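Local coordinates for protein 2-hydroxyisobutyryl-CoA synthetase (Aquincola tertiaricarbonis, PDB 6HDX) that belongs to the ANL superfamily of AMP-binding enzymes, with an N-terminal AMP-binding domain and a smaller C-terminal domain, at residues A[220-225]-A[247-252]; A[253-258]-A[272-277]. All coordinates share one frame; numbering follows the deposited sequence.

Interaction 1: residues A[220-225]-A[247-252]. With 8LH ([[(2~{R},3~{S},4~{R},5~{R})-5-(6-aminopurin-9-yl)-3,4-bis(oxidanyl)oxolan-2-yl]methoxy-oxidanyl-phosphoryl] (2~{R})-2-methyl-3-oxidanyl-propanoate), chain B; HIU ((2R)-3-hydroxy-2-methylpropanoic acid), chain C.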
loop_
_atom_site.group_PDB
_atom_site.type_symbol
_atom_site.label_atom_id
_atom_site.label_comp_id
_atom_site.label_asym_id
_atom_site.label_seq_id
_atom_site.Cartn_x
_atom_site.Cartn_y
_atom_site.Cartn_z
ATOM N N GLY A 220 -5.193 -9.307 -7.881
ATOM C CA GLY A 220 -4.319 -8.413 -8.630
ATOM C C GLY A 220 -4.799 -8.249 -10.057
ATOM O O GLY A 220 -5.989 -8.419 -10.331
ATOM N N THR A 221 -3.865 -7.988 -10.984
ATOM C CA THR A 221 -4.189 -7.900 -12.419
ATOM C C THR A 221 -3.925 -9.254 -13.066
ATOM O O THR A 221 -3.070 -10.005 -12.562
ATOM C CB THR A 221 -3.410 -6.765 -13.146
ATOM O OG1 THR A 221 -2.010 -7.042 -13.138
ATOM C CG2 THR A 221 -3.719 -5.359 -12.592
ATOM N N PRO A 222 -4.651 -9.612 -14.168
ATOM C CA PRO A 222 -4.356 -10.892 -14.851
ATOM C C PRO A 222 -2.899 -10.967 -15.356
ATOM O O PRO A 222 -2.293 -12.037 -15.333
ATOM C CB PRO A 222 -5.374 -10.931 -15.993
ATOM C CG PRO A 222 -6.403 -9.877 -15.677
ATOM C CD PRO A 222 -5.698 -8.843 -14.884
ATOM N N SER A 223 -2.322 -9.818 -15.765
ATOM C CA SER A 223 -0.928 -9.688 -16.218
ATOM C C SER A 223 0.025 -10.028 -15.084
ATOM O O SER A 223 0.991 -10.762 -15.310
ATOM C CB SER A 223 -0.640 -8.269 -16.712
ATOM O OG SER A 223 -1.263 -8.085 -17.964
ATOM N N TYR A 224 -0.236 -9.509 -13.874
ATOM C CA TYR A 224 0.610 -9.839 -12.734
ATOM C C TYR A 224 0.588 -11.322 -12.401
ATOM O O TYR A 224 1.647 -11.885 -12.164
ATOM C CB TYR A 224 0.323 -8.996 -11.491
ATOM C CG TYR A 224 1.401 -9.162 -10.436
ATOM C CD1 TYR A 224 2.737 -9.370 -10.795
ATOM C CD2 TYR A 224 1.095 -9.092 -9.088
ATOM C CE1 TYR A 224 3.737 -9.470 -9.831
ATOM C CE2 TYR A 224 2.086 -9.211 -8.115
ATOM C CZ TYR A 224 3.402 -9.394 -8.490
ATOM O OH TYR A 224 4.360 -9.506 -7.520
ATOM N N ALA A 225 -0.580 -11.967 -12.424
ATOM C CA ALA A 225 -0.657 -13.414 -12.170
ATOM C C ALA A 225 0.252 -14.228 -13.137
ATOM O O ALA A 225 0.936 -15.142 -12.687
ATOM C CB ALA A 225 -2.091 -13.888 -12.268
ATOM N N LEU A 247 -8.157 -17.058 -7.811
ATOM C CA LEU A 247 -7.491 -15.792 -8.105
ATOM C C LEU A 247 -8.595 -14.919 -8.691
ATOM O O LEU A 247 -9.362 -15.398 -9.517
ATOM C CB LEU A 247 -6.331 -15.958 -9.111
ATOM C CG LEU A 247 -5.176 -16.889 -8.712
ATOM C CD1 LEU A 247 -5.417 -18.324 -9.238
ATOM C CD2 LEU A 247 -3.832 -16.369 -9.252
ATOM N N PHE A 248 -8.736 -13.687 -8.205
ATOM C CA PHE A 248 -9.758 -12.774 -8.712
ATOM C C PHE A 248 -9.084 -11.499 -9.148
ATOM O O PHE A 248 -8.222 -10.997 -8.450
ATOM C CB PHE A 248 -10.921 -12.584 -7.726
ATOM C CG PHE A 248 -10.673 -11.829 -6.442
ATOM C CD1 PHE A 248 -9.971 -12.422 -5.388
ATOM C CD2 PHE A 248 -11.250 -10.576 -6.230
ATOM C CE1 PHE A 248 -9.783 -11.738 -4.181
ATOM C CE2 PHE A 248 -11.090 -9.910 -5.007
ATOM C CZ PHE A 248 -10.350 -10.491 -3.995
ATOM N N PHE A 249 -9.376 -11.057 -10.355
ATOM C CA PHE A 249 -8.686 -9.928 -10.971
ATOM C C PHE A 249 -9.585 -8.808 -11.431
ATOM O O PHE A 249 -10.742 -9.034 -11.818
ATOM C CB PHE A 249 -7.902 -10.418 -12.228
ATOM C CG PHE A 249 -7.036 -11.641 -12.055
ATOM C CD1 PHE A 249 -5.955 -11.631 -11.177
ATOM C CD2 PHE A 249 -7.275 -12.793 -12.804
ATOM C CE1 PHE A 249 -5.171 -12.767 -11.002
ATOM C CE2 PHE A 249 -6.468 -13.924 -12.651
ATOM C CZ PHE A 249 -5.419 -13.898 -11.758
ATOM N N SER A 250 -8.975 -7.615 -11.530
ATOM C CA SER A 250 -9.577 -6.403 -12.091
ATOM C C SER A 250 -8.462 -5.509 -12.649
ATOM O O SER A 250 -7.274 -5.759 -12.385
ATOM C CB SER A 250 -10.415 -5.672 -11.040
ATOM O OG SER A 250 -9.629 -4.922 -10.131
ATOM N N GLY A 251 -8.852 -4.489 -13.422
ATOM C CA GLY A 251 -7.933 -3.478 -13.920
ATOM C C GLY A 251 -7.737 -3.450 -15.410
ATOM O O GLY A 251 -7.334 -2.426 -15.947
ATOM N N GLU A 252 -7.996 -4.583 -16.088
ATOM C CA GLU A 252 -7.788 -4.752 -17.519
ATOM C C GLU A 252 -8.439 -6.064 -17.953
ATOM O O GLU A 252 -8.701 -6.923 -17.092
ATOM C CB GLU A 252 -6.263 -4.823 -17.825
ATOM C CG GLU A 252 -5.504 -5.854 -16.987
ATOM C CD GLU A 252 -4.081 -6.154 -17.396
ATOM O OE1 GLU A 252 -3.506 -5.381 -18.190
ATOM O OE2 GLU A 252 -3.530 -7.166 -16.914
HETATM C C1 8LH B . -11.294 -3.758 -17.160
HETATM C C2 8LH B . -11.616 -4.565 -16.136
HETATM C C3 8LH B . -12.022 -5.835 -16.403
HETATM C C4 8LH B . -10.979 -2.651 -15.330
HETATM N N1 8LH B . -12.174 -6.277 -17.659
HETATM N N2 8LH B . -11.355 -4.189 -18.441
HETATM O O1 8LH B . -9.472 -2.281 -10.847
HETATM C C5 8LH B . -10.781 -1.767 -10.947
HETATM C C6 8LH B . -10.670 -0.233 -10.946
HETATM C C7 8LH B . -10.065 0.296 -9.633
HETATM C C8 8LH B . -9.864 0.278 -12.165
HETATM O O2 8LH B . -9.082 -0.448 -12.784
HETATM O O3 8LH B . -10.118 1.579 -12.488
HETATM P P1 8LH B . -9.254 2.381 -13.543
HETATM O O4 8LH B . -7.793 2.162 -13.015
HETATM O O5 8LH B . -9.659 3.781 -13.693
HETATM O O6 8LH B . -9.459 1.644 -14.947
HETATM C C9 8LH B . -10.783 1.399 -15.417
HETATM C C10 8LH B . -10.670 0.809 -16.797
HETATM O O7 8LH B . -9.845 -0.384 -16.718
HETATM C C11 8LH B . -12.006 0.338 -17.220
HETATM O O8 8LH B . -12.759 1.416 -17.809
HETATM C C12 8LH B . -11.612 -0.746 -18.254
HETATM O O9 8LH B . -11.128 -0.161 -19.536
HETATM C C13 8LH B . -10.458 -1.418 -17.535
HETATM N N3 8LH B . -10.900 -2.583 -16.663
HETATM N N4 8LH B . -11.405 -3.871 -15.008
HETATM C C14 8LH B . -11.824 -5.459 -18.734
HETATM N N5 8LH B . -12.288 -6.657 -15.395
HETATM O O1 HIU C . -12.069 -1.796 -12.045
HETATM C C1 HIU C . -10.916 -1.097 -11.856
HETATM O O2 HIU C . -10.030 -1.022 -12.705
HETATM C C2 HIU C . -10.731 -0.541 -10.418
HETATM C C3 HIU C . -9.746 0.637 -10.284
HETATM C C4 HIU C . -10.187 -1.674 -9.592
HETATM O O3 HIU C . -9.179 -2.347 -10.324
#
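Pro222 lies on the ring of Phe249, and this is the tight part of the contact. Its CA sits over the centre of one ring face, 4.0 Å from the centroid and 11° off the ring normal, a CH-pi contact. Gly220 O comes to the ring edge, in the plane. Ala225 CB meets the far end of the ring obliquely, 3.4 Å from Phe249 CZ. Phe249 CG stands beside its backbone N (chi1 -49°), which turns the ring under the first turn of the helix. The backbones are held more lightly here: Ser250 N gives a weak bond of 3.3 Å to Gly220 O.

The partly exposed side is polar and rests on Glu252. Its chain is extended beyond CG and slides past Pro222 in the opposite direction. Glu252 OE2 accepts two bonds at the helix start. Ser223 N, 3.1 Å away, meets OE2 nearly along its C-O axis. Ser223 OG, 2.7 Å away, uses the syn lone pair of OE2. Thr221 is the N-cap, its OG1 accepting from Tyr224 N at 3.1 Å. Thr221 OG1 also bonds Phe465 O, and Glu252 OE1 bonds Ala467 N, so a later part of the chain closes over this side.

Ser250 OG faces the hydroxyl of the bound group, modelled in overlapping positions as 8LH and HIU, and also bonds Tyr219 OH. The contact belongs to a parallel beta-alpha-beta unit: strand 217-220, helix 222-234 and strand 246-249. Ile264 of helix 258-268 packs on Pro222, Ala225 and Phe249, while Val272 of strand 271-274 touches Phe249.

Interaction 2: residues A[253-258]-A[272-277]. With 8LH ([[(2~{R},3~{S},4~{R},5~{R})-5-(6-aminopurin-9-yl)-3,4-bis(oxidanyl)oxolan-2-yl]methoxy-oxidanyl-phosphoryl] (2~{R})-2-methyl-3-oxidanyl-propanoate), chain B; HIU ((2R)-3-hydroxy-2-methylpropanoic acid), chain C.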
loop_
_atom_site.group_PDB
_atom_site.type_symbol
_atom_site.label_atom_id
_atom_site.label_comp_id
_atom_site.label_asym_id
_atom_site.label_seq_id
_atom_site.Cartn_x
_atom_site.Cartn_y
_atom_site.Cartn_z
ATOM N N PRO A 253 -8.616 -6.294 -19.280
ATOM C CA PRO A 253 -9.137 -7.597 -19.730
ATOM C C PRO A 253 -8.109 -8.703 -19.452
ATOM O O PRO A 253 -6.926 -8.416 -19.221
ATOM C CB PRO A 253 -9.363 -7.392 -21.236
ATOM C CG PRO A 253 -9.283 -5.913 -21.465
ATOM C CD PRO A 253 -8.327 -5.417 -20.439
ATOM N N GLY A 254 -8.572 -9.951 -19.451
ATOM C CA GLY A 254 -7.697 -11.091 -19.221
ATOM C C GLY A 254 -8.408 -12.239 -18.548
ATOM O O GLY A 254 -8.344 -13.363 -19.040
ATOM N N ALA A 255 -9.132 -11.950 -17.450
ATOM C CA ALA A 255 -9.851 -12.946 -16.653
ATOM C C ALA A 255 -11.037 -13.585 -17.388
ATOM O O ALA A 255 -11.471 -14.672 -17.009
ATOM C CB ALA A 255 -10.262 -12.366 -15.307
ATOM N N SER A 256 -11.501 -12.964 -18.489
ATOM C CA SER A 256 -12.528 -13.541 -19.371
ATOM C C SER A 256 -11.965 -13.680 -20.785
ATOM O O SER A 256 -12.720 -13.773 -21.750
ATOM C CB SER A 256 -13.807 -12.710 -19.357
ATOM O OG SER A 256 -14.411 -12.770 -18.076
ATOM N N VAL A 257 -10.626 -13.708 -20.908
ATOM C CA VAL A 257 -9.969 -13.879 -22.210
ATOM C C VAL A 257 -9.618 -15.374 -22.396
ATOM O O VAL A 257 -8.878 -15.938 -21.581
ATOM C CB VAL A 257 -8.802 -12.886 -22.447
ATOM C CG1 VAL A 257 -8.082 -13.171 -23.749
ATOM C CG2 VAL A 257 -9.321 -11.454 -22.444
ATOM N N PRO A 258 -10.223 -16.021 -23.425
ATOM C CA PRO A 258 -10.076 -17.484 -23.631
ATOM C C PRO A 258 -8.760 -18.177 -23.191
ATOM O O PRO A 258 -8.779 -18.897 -22.168
ATOM C CB PRO A 258 -10.320 -17.624 -25.125
ATOM C CG PRO A 258 -11.402 -16.612 -25.380
ATOM C CD PRO A 258 -11.164 -15.457 -24.414
ATOM N N VAL A 272 -10.308 -18.879 -11.685
ATOM C CA VAL A 272 -10.102 -17.461 -11.991
ATOM C C VAL A 272 -11.457 -16.765 -12.051
ATOM O O VAL A 272 -12.373 -17.256 -12.706
ATOM C CB VAL A 272 -9.257 -17.271 -13.303
ATOM C CG1 VAL A 272 -9.364 -15.850 -13.851
ATOM C CG2 VAL A 272 -7.793 -17.655 -13.084
ATOM N N TYR A 273 -11.580 -15.630 -11.369
ATOM C CA TYR A 273 -12.794 -14.821 -11.394
ATOM C C TYR A 273 -12.491 -13.451 -11.945
ATOM O O TYR A 273 -11.459 -12.871 -11.601
ATOM C CB TYR A 273 -13.461 -14.727 -10.003
ATOM C CG TYR A 273 -13.858 -16.087 -9.479
ATOM C CD1 TYR A 273 -14.741 -16.898 -10.189
ATOM C CD2 TYR A 273 -13.261 -16.617 -8.339
ATOM C CE1 TYR A 273 -15.061 -18.182 -9.747
ATOM C CE2 TYR A 273 -13.580 -17.897 -7.885
ATOM C CZ TYR A 273 -14.489 -18.670 -8.586
ATOM O OH TYR A 273 -14.813 -19.926 -8.140
ATOM N N ASP A 274 -13.389 -12.947 -12.811
ATOM C CA ASP A 274 -13.321 -11.603 -13.392
ATOM C C ASP A 274 -14.220 -10.669 -12.563
ATOM O O ASP A 274 -15.295 -11.083 -12.109
ATOM C CB ASP A 274 -13.777 -11.637 -14.860
ATOM C CG ASP A 274 -13.413 -10.457 -15.748
ATOM O OD1 ASP A 274 -12.537 -9.648 -15.350
ATOM O OD2 ASP A 274 -13.970 -10.362 -16.855
ATOM N N CYS A 275 -13.728 -9.433 -12.303
ATOM C CA CYS A 275 -14.450 -8.354 -11.610
ATOM C C CYS A 275 -13.884 -7.006 -12.053
ATOM O O CYS A 275 -12.816 -6.965 -12.666
ATOM C CB CYS A 275 -14.440 -8.514 -10.082
ATOM S SG CYS A 275 -12.836 -8.204 -9.295
ATOM N N GLY A 276 -14.586 -5.920 -11.740
ATOM C CA GLY A 276 -14.064 -4.598 -12.027
ATOM C C GLY A 276 -14.727 -3.753 -13.083
ATOM O O GLY A 276 -14.705 -4.079 -14.270
ATOM N N SER A 277 -15.245 -2.593 -12.645
ATOM C CA SER A 277 -15.818 -1.582 -13.525
ATOM C C SER A 277 -14.766 -0.481 -13.635
ATOM O O SER A 277 -13.838 -0.630 -14.423
ATOM C CB SER A 277 -17.152 -1.079 -12.981
ATOM O OG SER A 277 -17.013 -0.553 -11.670
HETATM C C1 8LH B . -11.294 -3.758 -17.160
HETATM C C2 8LH B . -11.616 -4.565 -16.136
HETATM C C3 8LH B . -12.022 -5.835 -16.403
HETATM C C4 8LH B . -10.979 -2.651 -15.330
HETATM N N1 8LH B . -12.174 -6.277 -17.659
HETATM N N2 8LH B . -11.355 -4.189 -18.441
HETATM O O1 8LH B . -9.472 -2.281 -10.847
HETATM C C5 8LH B . -10.781 -1.767 -10.947
HETATM C C6 8LH B . -10.670 -0.233 -10.946
HETATM C C7 8LH B . -10.065 0.296 -9.633
HETATM C C8 8LH B . -9.864 0.278 -12.165
HETATM O O2 8LH B . -9.082 -0.448 -12.784
HETATM O O3 8LH B . -10.118 1.579 -12.488
HETATM P P1 8LH B . -9.254 2.381 -13.543
HETATM O O4 8LH B . -7.793 2.162 -13.015
HETATM O O5 8LH B . -9.659 3.781 -13.693
HETATM O O6 8LH B . -9.459 1.644 -14.947
HETATM C C9 8LH B . -10.783 1.399 -15.417
HETATM C C10 8LH B . -10.670 0.809 -16.797
HETATM O O7 8LH B . -9.845 -0.384 -16.718
HETATM C C11 8LH B . -12.006 0.338 -17.220
HETATM O O8 8LH B . -12.759 1.416 -17.809
HETATM C C12 8LH B . -11.612 -0.746 -18.254
HETATM O O9 8LH B . -11.128 -0.161 -19.536
HETATM C C13 8LH B . -10.458 -1.418 -17.535
HETATM N N3 8LH B . -10.900 -2.583 -16.663
HETATM N N4 8LH B . -11.405 -3.871 -15.008
HETATM C C14 8LH B . -11.824 -5.459 -18.734
HETATM N N5 8LH B . -12.288 -6.657 -15.395
HETATM O O1 HIU C . -12.069 -1.796 -12.045
HETATM C C1 HIU C . -10.916 -1.097 -11.856
HETATM O O2 HIU C . -10.030 -1.022 -12.705
HETATM C C2 HIU C . -10.731 -0.541 -10.418
HETATM C C3 HIU C . -9.746 0.637 -10.284
HETATM C C4 HIU C . -10.187 -1.674 -9.592
HETATM O O3 HIU C . -9.179 -2.347 -10.324
HETATM O O HOH W 1 -10.011 -9.245 -16.332
#
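Asp274 OD1 is gripped by two donors. The adenine amino group of 8LH, through N5, gives it a bond of 3.0 Å with an angle of 154° at the hydrogen. A water donates to Asp274 OD1, its O 2.7 Å from that atom, and accepts from Ala255 N at 3.1 Å. This is the adenine end of the nucleotide pocket of an AMP-binding enzyme fold, built where strand 271-274 of the parallel sheet runs out into a loop.

The other carboxylate oxygen is used by the opposite segment. Ser256 OG donates to Asp274 OD2 at 2.7 Å. It arrives on the anti side and 35° out of the carboxylate plane. Asp274 CG is trans to its backbone N (chi1 -163°), which carries the carboxylate to the Gly254-Val257 turn. Ser256 and the bridging water therefore hold the two oxygens separately, and probably help to fix the rotation of the acceptor that meets the adenine.

The turn is type I, closed by Val257 N to Gly254 O. It brings the methyl of Ala255 over the strand, where it packs against Asp274 CB and against Val272 CG1, 3.9 Å from Ala255 CB. The Ala255 methyl also touches Phe249 of strand 246-249. Val272 has Lys261 and Ile264 of helix 258-268 as further neighbours.

The amino group has a second acceptor in the strand exit. 8LH N5 donates to Cys275 O at 2.8 Å. Pro253 borders the adenine as well, with its ring CG 3.8 Å from 8LH C14.

Interactions 1 and 2 follow one another along the chain, with centres about 8 Å apart. Segment 247-252 runs straight into segment 253-258. The two contacts share the parallel sheet, in which strands 246-249 and 271-274 are neighbours. Leu247 O and Tyr273 N, 2.9 Å apart, probably form one of the hydrogen bonds between these strands. Helix 258-268 joins them in the chain and packs on residues of both contacts. Interaction 1 brings Ser250 to the hydroxymethyl end of the bound group, and interaction 2 brings Asp274 and Cys275 to the adenine. This part of the pocket is built from successive loops at the ends of adjacent parallel strands; Asp344 and Lys466 also bond 8LH.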